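Local atomic coordinates of sensor protein (Geobacter sulfurreducens PCA, PDB entry 2R78), a protein that probably acts as a sensor histidine kinase that passes phosphate from ATP to a protein histidine, and is represented here by its PAS sensory domain. Residues I44-D49 with G57-G62; R74-E79 with G107-I112; V87-R90 with Q94-V97; S65-A70 with E79-E84. All blocks are in the same frame, centred on the assembly; numbering follows the deposited sequence.

Interaction 1. Residues I44-D49 with G57-G62; sequences IGYTRD and GVLSRG. With ACT (acetate ion), chain G.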
loop_
_atom_site.group_PDB
_atom_site.type_symbol
_atom_site.label_atom_id
_atom_site.label_comp_id
_atom_site.label_asym_id
_atom_site.label_seq_id
_atom_site.Cartn_x
_atom_site.Cartn_y
_atom_site.Cartn_z
ATOM N N ILE B 44 15.932 -2.343 -4.565
ATOM C CA ILE B 44 17.274 -2.872 -4.283
ATOM C C ILE B 44 17.836 -3.791 -5.407
ATOM O O ILE B 44 18.927 -4.353 -5.283
ATOM C CB ILE B 44 17.294 -3.577 -2.905
ATOM C CG1 ILE B 44 16.550 -4.908 -2.922
ATOM C CG2 ILE B 44 16.662 -2.686 -1.828
ATOM C CD1 ILE B 44 16.546 -5.574 -1.583
ATOM N N GLY B 45 17.115 -3.927 -6.512
ATOM C CA GLY B 45 17.542 -4.793 -7.622
ATOM C C GLY B 45 17.763 -6.261 -7.257
ATOM O O GLY B 45 18.667 -6.914 -7.800
ATOM N N TYR B 46 16.956 -6.780 -6.328
ATOM C CA TYR B 46 16.965 -8.204 -5.975
ATOM C C TYR B 46 15.799 -8.870 -6.665
ATOM O O TYR B 46 14.782 -8.222 -6.933
ATOM C CB TYR B 46 16.759 -8.417 -4.473
ATOM C CG TYR B 46 17.967 -8.219 -3.587
ATOM C CD1 TYR B 46 18.999 -7.361 -3.952
ATOM C CD2 TYR B 46 18.056 -8.869 -2.359
ATOM C CE1 TYR B 46 20.092 -7.168 -3.133
ATOM C CE2 TYR B 46 19.149 -8.679 -1.532
ATOM C CZ TYR B 46 20.159 -7.808 -1.927
ATOM O OH TYR B 46 21.264 -7.599 -1.137
ATOM N N THR B 47 15.925 -10.168 -6.924
ATOM C CA THR B 47 14.774 -10.952 -7.345
ATOM C C THR B 47 14.030 -11.376 -6.087
ATOM O O THR B 47 14.599 -11.392 -4.993
ATOM C CB THR B 47 15.150 -12.228 -8.144
ATOM O OG1 THR B 47 15.718 -13.208 -7.263
ATOM C CG2 THR B 47 16.104 -11.899 -9.295
ATOM N N ARG B 48 12.760 -11.736 -6.262
ATOM C CA ARG B 48 11.940 -12.271 -5.184
ATOM C C ARG B 48 12.596 -13.476 -4.490
ATOM O O ARG B 48 12.593 -13.565 -3.273
ATOM C CB ARG B 48 10.533 -12.643 -5.720
ATOM C CG ARG B 48 9.519 -13.025 -4.656
ATOM C CD ARG B 48 8.100 -13.244 -5.251
ATOM N NE ARG B 48 7.175 -13.848 -4.291
ATOM C CZ ARG B 48 7.188 -15.136 -3.933
ATOM N NH1 ARG B 48 8.051 -15.994 -4.474
ATOM N NH2 ARG B 48 6.325 -15.589 -3.027
ATOM N N ASP B 49 13.172 -14.398 -5.261
ATOM C CA ASP B 49 13.795 -15.591 -4.676
ATOM C C ASP B 49 15.025 -15.296 -3.831
ATOM O O ASP B 49 15.266 -15.954 -2.831
ATOM C CB ASP B 49 14.167 -16.580 -5.794
ATOM C CG ASP B 49 12.952 -17.068 -6.534
ATOM O OD1 ASP B 49 11.855 -17.052 -5.921
ATOM O OD2 ASP B 49 13.082 -17.447 -7.726
ATOM N N GLY B 57 16.964 -8.206 9.475
ATOM C CA GLY B 57 18.158 -7.631 10.081
ATOM C C GLY B 57 19.442 -7.652 9.228
ATOM O O GLY B 57 20.327 -6.845 9.386
ATOM N N VAL B 58 19.498 -8.563 8.284
ATOM C CA VAL B 58 20.683 -8.708 7.452
ATOM C C VAL B 58 20.886 -7.465 6.569
ATOM O O VAL B 58 21.958 -6.877 6.552
ATOM C CB VAL B 58 20.529 -9.969 6.586
ATOM C CG1 VAL B 58 21.650 -10.045 5.535
ATOM C CG2 VAL B 58 20.498 -11.230 7.494
ATOM N N LEU B 59 19.823 -7.014 5.896
ATOM C CA LEU B 59 19.960 -5.873 4.990
ATOM C C LEU B 59 20.345 -4.625 5.754
ATOM O O LEU B 59 21.089 -3.816 5.238
ATOM C CB LEU B 59 18.672 -5.559 4.224
ATOM C CG LEU B 59 18.412 -6.509 3.054
ATOM C CD1 LEU B 59 16.970 -6.383 2.606
ATOM C CD2 LEU B 59 19.335 -6.191 1.903
ATOM N N SER B 60 19.773 -4.427 6.945
ATOM C CA SER B 60 20.040 -3.190 7.711
ATOM C C SER B 60 21.167 -3.331 8.761
ATOM O O SER B 60 21.359 -2.458 9.640
ATOM C CB SER B 60 18.750 -2.679 8.365
ATOM O OG SER B 60 18.314 -3.475 9.446
ATOM N N ARG B 61 21.933 -4.419 8.650
ATOM C CA ARG B 61 23.060 -4.650 9.575
ATOM C C ARG B 61 22.618 -4.559 11.055
ATOM O O ARG B 61 23.209 -3.819 11.853
ATOM C CB ARG B 61 24.197 -3.722 9.256
ATOM C CG ARG B 61 24.799 -3.999 7.910
ATOM C CD ARG B 61 26.043 -3.150 7.636
ATOM N NE ARG B 61 26.566 -3.531 6.326
ATOM C CZ ARG B 61 27.393 -2.789 5.582
ATOM N NH1 ARG B 61 27.872 -1.629 6.015
ATOM N NH2 ARG B 61 27.755 -3.238 4.387
ATOM N N GLY B 62 21.564 -5.302 11.379
ATOM C CA GLY B 62 21.003 -5.346 12.741
ATOM C C GLY B 62 21.189 -6.653 13.450
ATOM O O GLY B 62 20.585 -6.856 14.499
HETATM C C ACT G . 16.063 -5.562 7.623
HETATM O O ACT G . 15.706 -6.696 7.210
HETATM O OXT ACT G . 17.235 -5.489 8.105
HETATM C CH3 ACT G . 15.127 -4.365 7.551
#

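Interaction 2. Residues R74-E79 with G107-I112; sequences RIVGGE and GKILGI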
loop_
_atom_site.group_PDB
_atom_site.type_symbol
_atom_site.label_atom_id
_atom_site.label_comp_id
_atom_site.label_asym_id
_atom_site.label_seq_id
_atom_site.Cartn_x
_atom_site.Cartn_y
_atom_site.Cartn_z
ATOM N N ARG B 74 9.544 -6.992 19.835
ATOM C CA ARG B 74 8.602 -5.928 20.139
ATOM C C ARG B 74 7.369 -6.045 19.237
ATOM O O ARG B 74 6.226 -5.853 19.693
ATOM C CB ARG B 74 9.262 -4.557 19.995
ATOM C CG ARG B 74 10.316 -4.279 21.076
ATOM C CD ARG B 74 10.822 -2.845 21.061
ATOM N NE ARG B 74 11.744 -2.627 19.956
ATOM C CZ ARG B 74 13.084 -2.753 20.005
ATOM N NH1 ARG B 74 13.767 -2.524 18.907
ATOM N NH2 ARG B 74 13.731 -3.052 21.117
ATOM N N ILE B 75 7.600 -6.376 17.967
ATOM C CA ILE B 75 6.500 -6.493 17.016
ATOM C C ILE B 75 5.580 -7.640 17.396
ATOM O O ILE B 75 4.363 -7.458 17.449
ATOM C CB ILE B 75 6.987 -6.695 15.568
ATOM C CG1 ILE B 75 7.786 -5.486 15.085
ATOM C CG2 ILE B 75 5.777 -6.987 14.624
ATOM C CD1 ILE B 75 8.677 -5.796 13.883
ATOM N N VAL B 76 6.183 -8.797 17.632
ATOM C CA VAL B 76 5.492 -10.027 18.006
ATOM C C VAL B 76 4.718 -9.794 19.295
ATOM O O VAL B 76 3.619 -10.339 19.477
ATOM C CB VAL B 76 6.507 -11.188 18.122
ATOM C CG1 VAL B 76 5.950 -12.398 18.860
ATOM C CG2 VAL B 76 6.992 -11.571 16.734
ATOM N N GLY B 77 5.265 -8.937 20.154
ATOM C CA GLY B 77 4.619 -8.521 21.387
ATOM C C GLY B 77 3.476 -7.522 21.317
ATOM O O GLY B 77 2.904 -7.164 22.358
ATOM N N GLY B 78 3.163 -7.041 20.113
ATOM C CA GLY B 78 2.024 -6.172 19.866
ATOM C C GLY B 78 2.347 -4.700 19.776
ATOM O O GLY B 78 1.456 -3.854 19.890
ATOM N N GLU B 79 3.622 -4.366 19.582
ATOM C CA GLU B 79 4.022 -2.980 19.452
ATOM C C GLU B 79 4.421 -2.774 17.997
ATOM O O GLU B 79 5.431 -3.299 17.586
ATOM C CB GLU B 79 5.205 -2.695 20.376
ATOM C CG GLU B 79 5.643 -1.238 20.425
ATOM C CD GLU B 79 7.057 -1.072 21.011
ATOM O OE1 GLU B 79 7.335 -1.692 22.078
ATOM O OE2 GLU B 79 7.885 -0.337 20.393
ATOM N N GLY B 107 -0.307 -14.435 12.982
ATOM C CA GLY B 107 1.031 -14.480 13.535
ATOM C C GLY B 107 2.136 -13.958 12.631
ATOM O O GLY B 107 3.234 -13.656 13.128
ATOM N N LYS B 108 1.855 -13.824 11.334
ATOM C CA LYS B 108 2.787 -13.208 10.413
ATOM C C LYS B 108 2.822 -11.691 10.598
ATOM O O LYS B 108 2.004 -11.100 11.322
ATOM C CB LYS B 108 2.457 -13.601 8.983
ATOM C CG LYS B 108 2.609 -15.119 8.761
ATOM C CD LYS B 108 2.037 -15.592 7.459
ATOM C CE LYS B 108 1.723 -17.080 7.468
ATOM N NZ LYS B 108 1.021 -17.572 8.707
ATOM N N ILE B 109 3.812 -11.083 9.952
ATOM C CA ILE B 109 4.077 -9.664 10.071
ATOM C C ILE B 109 4.068 -9.011 8.683
ATOM O O ILE B 109 4.715 -9.496 7.776
ATOM C CB ILE B 109 5.429 -9.410 10.776
ATOM C CG1 ILE B 109 5.393 -9.903 12.224
ATOM C CG2 ILE B 109 5.752 -7.919 10.757
ATOM C CD1 ILE B 109 6.820 -10.139 12.806
ATOM N N LEU B 110 3.287 -7.927 8.561
ATOM C CA LEU B 110 3.236 -7.087 7.360
ATOM C C LEU B 110 4.203 -5.929 7.545
ATOM O O LEU B 110 4.068 -5.154 8.475
ATOM C CB LEU B 110 1.833 -6.472 7.211
ATOM C CG LEU B 110 1.591 -5.423 6.103
ATOM C CD1 LEU B 110 1.556 -6.136 4.792
ATOM C CD2 LEU B 110 0.270 -4.659 6.294
ATOM N N GLY B 111 5.126 -5.764 6.614
ATOM C CA GLY B 111 5.987 -4.599 6.626
ATOM C C GLY B 111 5.762 -3.711 5.417
ATOM O O GLY B 111 5.455 -4.193 4.317
ATOM N N ILE B 112 5.950 -2.415 5.615
ATOM C CA ILE B 112 5.924 -1.443 4.532
ATOM C C ILE B 112 7.247 -0.654 4.614
ATOM O O ILE B 112 7.683 -0.306 5.706
ATOM C CB ILE B 112 4.732 -0.477 4.692
ATOM C CG1 ILE B 112 3.382 -1.214 4.690
ATOM C CG2 ILE B 112 4.698 0.499 3.549
ATOM C CD1 ILE B 112 2.181 -0.335 5.183
#

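Interaction 3. Residues V87-R90 with Q94-V97; sequences VWTR and QLTV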
loop_
_atom_site.group_PDB
_atom_site.type_symbol
_atom_site.label_atom_id
_atom_site.label_comp_id
_atom_site.label_asym_id
_atom_site.label_seq_id
_atom_site.Cartn_x
_atom_site.Cartn_y
_atom_site.Cartn_z
ATOM N N VAL B 87 19.727 0.499 4.601
ATOM C CA VAL B 87 19.881 -0.826 3.985
ATOM C C VAL B 87 21.141 -0.791 3.127
ATOM O O VAL B 87 21.382 0.196 2.431
ATOM C CB VAL B 87 18.605 -1.175 3.157
ATOM C CG1 VAL B 87 18.828 -2.297 2.150
ATOM C CG2 VAL B 87 17.463 -1.513 4.124
ATOM N N TRP B 88 21.934 -1.868 3.220
ATOM C CA TRP B 88 23.150 -2.055 2.441
ATOM C C TRP B 88 22.940 -3.346 1.661
ATOM O O TRP B 88 22.864 -4.435 2.237
ATOM C CB TRP B 88 24.377 -2.221 3.315
ATOM C CG TRP B 88 24.845 -1.022 4.036
ATOM C CD1 TRP B 88 25.803 -0.137 3.626
ATOM C CD2 TRP B 88 24.410 -0.579 5.316
ATOM N NE1 TRP B 88 26.005 0.814 4.597
ATOM C CE2 TRP B 88 25.155 0.563 5.640
ATOM C CE3 TRP B 88 23.481 -1.049 6.236
ATOM C CZ2 TRP B 88 24.982 1.235 6.843
ATOM C CZ3 TRP B 88 23.314 -0.380 7.429
ATOM C CH2 TRP B 88 24.044 0.744 7.720
ATOM N N THR B 89 22.834 -3.197 0.344
ATOM C CA THR B 89 22.616 -4.344 -0.513
ATOM C C THR B 89 23.917 -5.069 -0.914
ATOM O O THR B 89 25.039 -4.583 -0.713
ATOM C CB THR B 89 21.911 -3.948 -1.782
ATOM O OG1 THR B 89 22.819 -3.254 -2.631
ATOM C CG2 THR B 89 20.696 -3.068 -1.479
ATOM N N ARG B 90 23.747 -6.265 -1.468
ATOM C CA ARG B 90 24.907 -7.132 -1.705
ATOM C C ARG B 90 25.800 -6.584 -2.835
ATOM O O ARG B 90 26.976 -6.975 -2.966
ATOM C CB ARG B 90 24.446 -8.555 -2.021
ATOM C CG ARG B 90 23.684 -8.619 -3.294
ATOM C CD ARG B 90 23.279 -10.007 -3.667
ATOM N NE ARG B 90 22.757 -9.942 -5.026
ATOM C CZ ARG B 90 21.525 -10.291 -5.384
ATOM N NH1 ARG B 90 21.152 -10.152 -6.652
ATOM N NH2 ARG B 90 20.679 -10.787 -4.493
ATOM N N GLN B 94 23.372 1.640 -0.956
ATOM C CA GLN B 94 22.908 2.055 0.368
ATOM C C GLN B 94 21.666 2.930 0.183
ATOM O O GLN B 94 21.661 3.825 -0.652
ATOM C CB GLN B 94 24.015 2.842 1.058
ATOM C CG GLN B 94 23.795 3.172 2.512
ATOM C CD GLN B 94 24.997 3.905 3.149
ATOM O OE1 GLN B 94 26.162 3.674 2.789
ATOM N NE2 GLN B 94 24.716 4.768 4.102
ATOM N N LEU B 95 20.602 2.646 0.920
ATOM C CA LEU B 95 19.445 3.519 0.919
ATOM C C LEU B 95 18.859 3.569 2.302
ATOM O O LEU B 95 19.008 2.627 3.071
ATOM C CB LEU B 95 18.377 3.079 -0.062
ATOM C CG LEU B 95 17.821 1.663 -0.035
ATOM C CD1 LEU B 95 16.550 1.564 -0.910
ATOM C CD2 LEU B 95 18.872 0.682 -0.520
ATOM N N THR B 96 18.146 4.649 2.583
ATOM C CA THR B 96 17.473 4.817 3.876
ATOM C C THR B 96 15.978 4.790 3.629
ATOM O O THR B 96 15.456 5.463 2.734
ATOM C CB THR B 96 17.902 6.084 4.612
ATOM O OG1 THR B 96 19.312 5.984 4.861
ATOM C CG2 THR B 96 17.195 6.211 5.928
ATOM N N VAL B 97 15.327 3.944 4.395
ATOM C CA VAL B 97 13.892 3.778 4.305
ATOM C C VAL B 97 13.221 3.931 5.636
ATOM O O VAL B 97 13.848 3.759 6.697
ATOM C CB VAL B 97 13.499 2.433 3.703
ATOM C CG1 VAL B 97 14.090 2.305 2.284
ATOM C CG2 VAL B 97 13.939 1.269 4.589
#

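Interaction 4. Residues S65-A70 with E79-E84; sequences SGWAAA and EPLREE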
loop_
_atom_site.group_PDB
_atom_site.type_symbol
_atom_site.label_atom_id
_atom_site.label_comp_id
_atom_site.label_asym_id
_atom_site.label_seq_id
_atom_site.Cartn_x
_atom_site.Cartn_y
_atom_site.Cartn_z
ATOM N N SER B 65 24.247 -6.206 16.467
ATOM C CA SER B 65 23.831 -5.257 17.512
ATOM C C SER B 65 22.718 -5.778 18.394
ATOM O O SER B 65 22.505 -5.245 19.490
ATOM C CB SER B 65 23.340 -3.965 16.877
ATOM O OG SER B 65 22.208 -4.215 16.099
ATOM N N GLY B 66 21.988 -6.792 17.929
ATOM C CA GLY B 66 20.780 -7.250 18.603
ATOM C C GLY B 66 19.507 -6.553 18.183
ATOM O O GLY B 66 18.435 -6.861 18.671
ATOM N N TRP B 67 19.626 -5.582 17.287
ATOM C CA TRP B 67 18.461 -4.812 16.840
ATOM C C TRP B 67 17.425 -5.764 16.192
ATOM O O TRP B 67 16.231 -5.631 16.406
ATOM C CB TRP B 67 18.875 -3.738 15.836
ATOM C CG TRP B 67 17.680 -2.971 15.335
ATOM C CD1 TRP B 67 17.114 -1.861 15.904
ATOM C CD2 TRP B 67 16.881 -3.273 14.180
ATOM N NE1 TRP B 67 16.027 -1.455 15.181
ATOM C CE2 TRP B 67 15.859 -2.287 14.113
ATOM C CE3 TRP B 67 16.933 -4.257 13.176
ATOM C CZ2 TRP B 67 14.889 -2.286 13.112
ATOM C CZ3 TRP B 67 15.986 -4.226 12.183
ATOM C CH2 TRP B 67 14.981 -3.249 12.153
ATOM N N ALA B 68 17.885 -6.697 15.364
ATOM C CA ALA B 68 16.931 -7.563 14.648
ATOM C C ALA B 68 16.077 -8.362 15.640
ATOM O O ALA B 68 14.837 -8.366 15.594
ATOM C CB ALA B 68 17.677 -8.441 13.677
ATOM N N ALA B 69 16.734 -8.994 16.611
ATOM C CA ALA B 69 16.007 -9.865 17.531
ATOM C C ALA B 69 15.124 -9.021 18.470
ATOM O O ALA B 69 13.957 -9.368 18.732
ATOM C CB ALA B 69 16.995 -10.731 18.315
ATOM N N ALA B 70 15.649 -7.891 18.961
ATOM C CA ALA B 70 14.889 -7.036 19.871
ATOM C C ALA B 70 13.651 -6.392 19.204
ATOM O O ALA B 70 12.550 -6.392 19.771
ATOM C CB ALA B 70 15.799 -5.976 20.535
ATOM N N GLU B 79 3.622 -4.366 19.582
ATOM C CA GLU B 79 4.022 -2.980 19.452
ATOM C C GLU B 79 4.421 -2.774 17.997
ATOM O O GLU B 79 5.431 -3.299 17.586
ATOM C CB GLU B 79 5.205 -2.695 20.376
ATOM C CG GLU B 79 5.643 -1.238 20.425
ATOM C CD GLU B 79 7.057 -1.072 21.011
ATOM O OE1 GLU B 79 7.335 -1.692 22.078
ATOM O OE2 GLU B 79 7.885 -0.337 20.393
ATOM N N PRO B 80 3.616 -2.036 17.218
ATOM C CA PRO B 80 3.985 -1.807 15.811
ATOM C C PRO B 80 5.321 -1.071 15.718
ATOM O O PRO B 80 5.616 -0.227 16.546
ATOM C CB PRO B 80 2.873 -0.906 15.263
ATOM C CG PRO B 80 1.865 -0.786 16.336
ATOM C CD PRO B 80 2.348 -1.385 17.591
ATOM N N LEU B 81 6.120 -1.445 14.728
ATOM C CA LEU B 81 7.378 -0.803 14.464
ATOM C C LEU B 81 7.111 0.361 13.537
ATOM O O LEU B 81 6.326 0.250 12.582
ATOM C CB LEU B 81 8.334 -1.809 13.823
ATOM C CG LEU B 81 9.705 -1.292 13.395
ATOM C CD1 LEU B 81 10.793 -2.371 13.571
ATOM C CD2 LEU B 81 9.686 -0.746 12.011
ATOM N N ARG B 82 7.761 1.485 13.828
ATOM C CA ARG B 82 7.833 2.598 12.913
ATOM C C ARG B 82 9.154 3.286 13.166
ATOM O O ARG B 82 9.309 4.019 14.160
ATOM C CB ARG B 82 6.704 3.587 13.142
ATOM C CG ARG B 82 6.817 4.846 12.328
ATOM C CD ARG B 82 6.564 4.615 10.860
ATOM N NE ARG B 82 5.214 4.083 10.645
ATOM C CZ ARG B 82 4.116 4.791 10.373
ATOM N NH1 ARG B 82 4.132 6.125 10.282
ATOM N NH2 ARG B 82 2.972 4.144 10.205
ATOM N N GLU B 83 10.101 2.988 12.302
ATOM C CA GLU B 83 11.402 3.601 12.396
ATOM C C GLU B 83 12.166 3.493 11.092
ATOM O O GLU B 83 11.814 2.687 10.197
ATOM C CB GLU B 83 12.176 2.978 13.555
ATOM C CG GLU B 83 12.600 1.576 13.377
ATOM C CD GLU B 83 13.089 0.942 14.703
ATOM O OE1 GLU B 83 14.328 0.899 14.931
ATOM O OE2 GLU B 83 12.227 0.540 15.543
ATOM N N GLU B 84 13.191 4.332 10.972
ATOM C CA GLU B 84 13.999 4.363 9.784
ATOM C C GLU B 84 15.149 3.384 9.915
ATOM O O GLU B 84 15.721 3.203 11.002
ATOM C CB GLU B 84 14.531 5.767 9.568
ATOM C CG GLU B 84 13.433 6.795 9.312
ATOM C CD GLU B 84 13.961 8.163 8.986
ATOM O OE1 GLU B 84 15.209 8.324 9.012
ATOM O OE2 GLU B 84 13.115 9.077 8.775
#

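Interaction 1. Residues I44-D49 with G57-G62
Tyr46 and Leu59 each carry CG anti to the carbonyl carbon, at chi1 -80° and -77°. These torsions send the phenol ring and the isobutyl group toward each other, and the two side chains slide past one another in opposite senses. CD2 of Leu59 lies 3.9 Å from OH of Tyr46 and approaches the ring obliquely. The other branch of Leu59, CD1, lies 4.3 Å from CD1 of Ile44. That same Ile44 methyl sits above one face of the Tyr46 ring, 3.6 Å from its plane and offset toward the rim. The direct contact is small and apolar. Phe51 and Leu54 touch both Tyr46 and Leu59 and fill out the cluster. The Tyr46 hydroxyl is hydrogen-bonded to the backbone N of Arg90.

The chain of Leu59 belongs to a type I turn from Val58 to Arg61. The turn and Gly57 just before it hold an acetate. Gly57 N gives an almost straight hydrogen bond to acetate O, 3.0 Å long. OXT takes one from Ser60 N at 3.0 Å and one from Ser60 OG at 2.6 Å. A weak fourth bond runs from Gly57 N to OXT. Tyr33 OH adds a further hydrogen bond, and Arg85 NH2 bonds to Ser60 OG.

The acetate probably came from the crystallisation liquor. Its grip by two backbone N-H groups and hydroxyls, with an arginine in the second shell, is consistent with a site that can accept a small carboxylate or similar anion.

Interaction 2. Residues R74-E79 with G107-I112
Ile75 CG2 is the methyl that meets Ile109. It lies 3.8 Å from both CG1 and CD1 of Ile109 and 4.0 Å from its CG2, seated against the whole branched end of that side chain. The two isoleucines cross obliquely. Ile109 CD1 also reaches the side of Val76, 4.2 Å from its CG2, where the side chains meet at about a right angle. With CG1 of Ile109 anti to the carbonyl carbon (chi1 -65°) and the chain extended beyond it, CD1 is carried between the two helix residues. No hydrogen bond joins the segments.

The helix ends just after these residues. Gly78 has positive phi and closes a Schellman motif, with Gly78 N bonded to Ile75 O and Glu79 N to Arg74 O. This turns the chain away from the contact and toward the next strand.

Ala101 of strand 94-103 touches both isoleucines, and Met27 of strand 23-27 packs on Ile109. Strand 109-115 lies between these two strands in the sheet, and the end of helix 67-76 covers it here. Leu110 points to the other face, where Ala15 of the second subunit packs.

Interaction 3. Residues V87-R90 with Q94-V97
Val87 and Leu95 form an antiparallel hydrogen-bonded pair. Val87 N gives to Leu95 O at 2.7 Å, nearly straight and close to the line of the carbonyl. Leu95 N gives to Val87 O at 3.0 Å, in the carbonyl plane. Val87 O also receives a CA-H...O contact from Gln94, with CA 3.2 Å away. Trp88 and Gln94 are the next pair, non-hydrogen-bonded.

The apolar contact lies on the sheet face of Val87 and Leu95. Their side chains run side by side in the same direction, Val87 CG1 4.0 Å from Leu95 CD2. Leu95 has CG between the backbone N and the carbonyl carbon (chi1 53°), which swings CD2 back toward Val87. The same methyl comes 4.3 Å from CG2 of Thr89.

The aromatic contact lies on the opposite face. Gln94 extends alongside Trp88, and its CG sits over one face of the indole, 4.1 Å from the centroid of the five-membered ring. This is a CH-pi contact. The amide plane is tilted 41° from the ring. Arg61 makes a cation-pi contact with the same indole. Replacing Trp88 by an alanine would probably leave the Gln94 chain without its aromatic surface and the Arg61 guanidinium without its ring partner.

The contact closes the end of the beta hairpin of strands 81-88 and 94-103, in the antiparallel sheet of the PAS fold. Strand 81-88 is at the sheet edge within the chain. A backbone bond from Trp88 to Leu59 ties the loop after helix 48-51 to it.

Interaction 4. Residues S65-A70 with E79-E84
Trp67 NE1 meets Glu83 OE1 in an unusual way: the bond is in plane for one partner and well out of plane for the other. The oxygen lies close to the indole plane, at the ring edge, whereas the N-H reaches it from above the carboxylate plane. The two flat groups are turned 74° apart. The hydrogen bond is 2.9 Å long, with a moderately bent N-H...O angle of 153°.

Trp67 has CG anti to the backbone N (chi1 178°), which extends the indole from the helix toward the strand. Glu83 comes the other way, and the two side chains slide past each other. Its OE1 also lies 3.7 Å from CZ2 of Trp67. CZ2 also lies 4.1 Å from CD1 of Leu81, an oblique apolar contact. Arg85 makes a cation-pi contact with Trp67, and the ring of Trp56 meets it. A leucine in place of Trp67 would probably leave Glu83 OE1 without its N-H mate and open a gap beside Leu81.

At the start of the helix, Ser65 OG accepts from Trp67 N at 3.2 Å, an ST turn, and Gly66 is the N-cap. Ala70 N bonds back to Gly66 O.

Trp67 also lies about 4 Å from the bound acetate, so its ring helps line that site. Helices and loops packed over one face of an antiparallel sheet are characteristic of the PAS fold, where ligands often bind between them; the acetate may mark such a pocket, but this is not established.

All four contacts fall within one PAS fold. Interaction 1 comes first along the chain. The segments of interactions 2 and 4 then alternate, and interaction 3 follows 4 and falls between the two segments of 2. Interactions 2 and 4 both use helix 67-76, with centres about 10 Å apart. Interactions 3 and 4 share strand 81-88, with centres about 16 Å apart. Interactions 1 and 3 are the closest pair, about 8 Å between centres, joined by hydrogen bonds between their residues. Interaction 2 lies across the chain's centre from both. Interactions 2 and 4 pack helix 67-76 on the sheet, 3 pairs two of its strands, and 1 packs the loops beside them. The acetate lies near 1, 3 and 4.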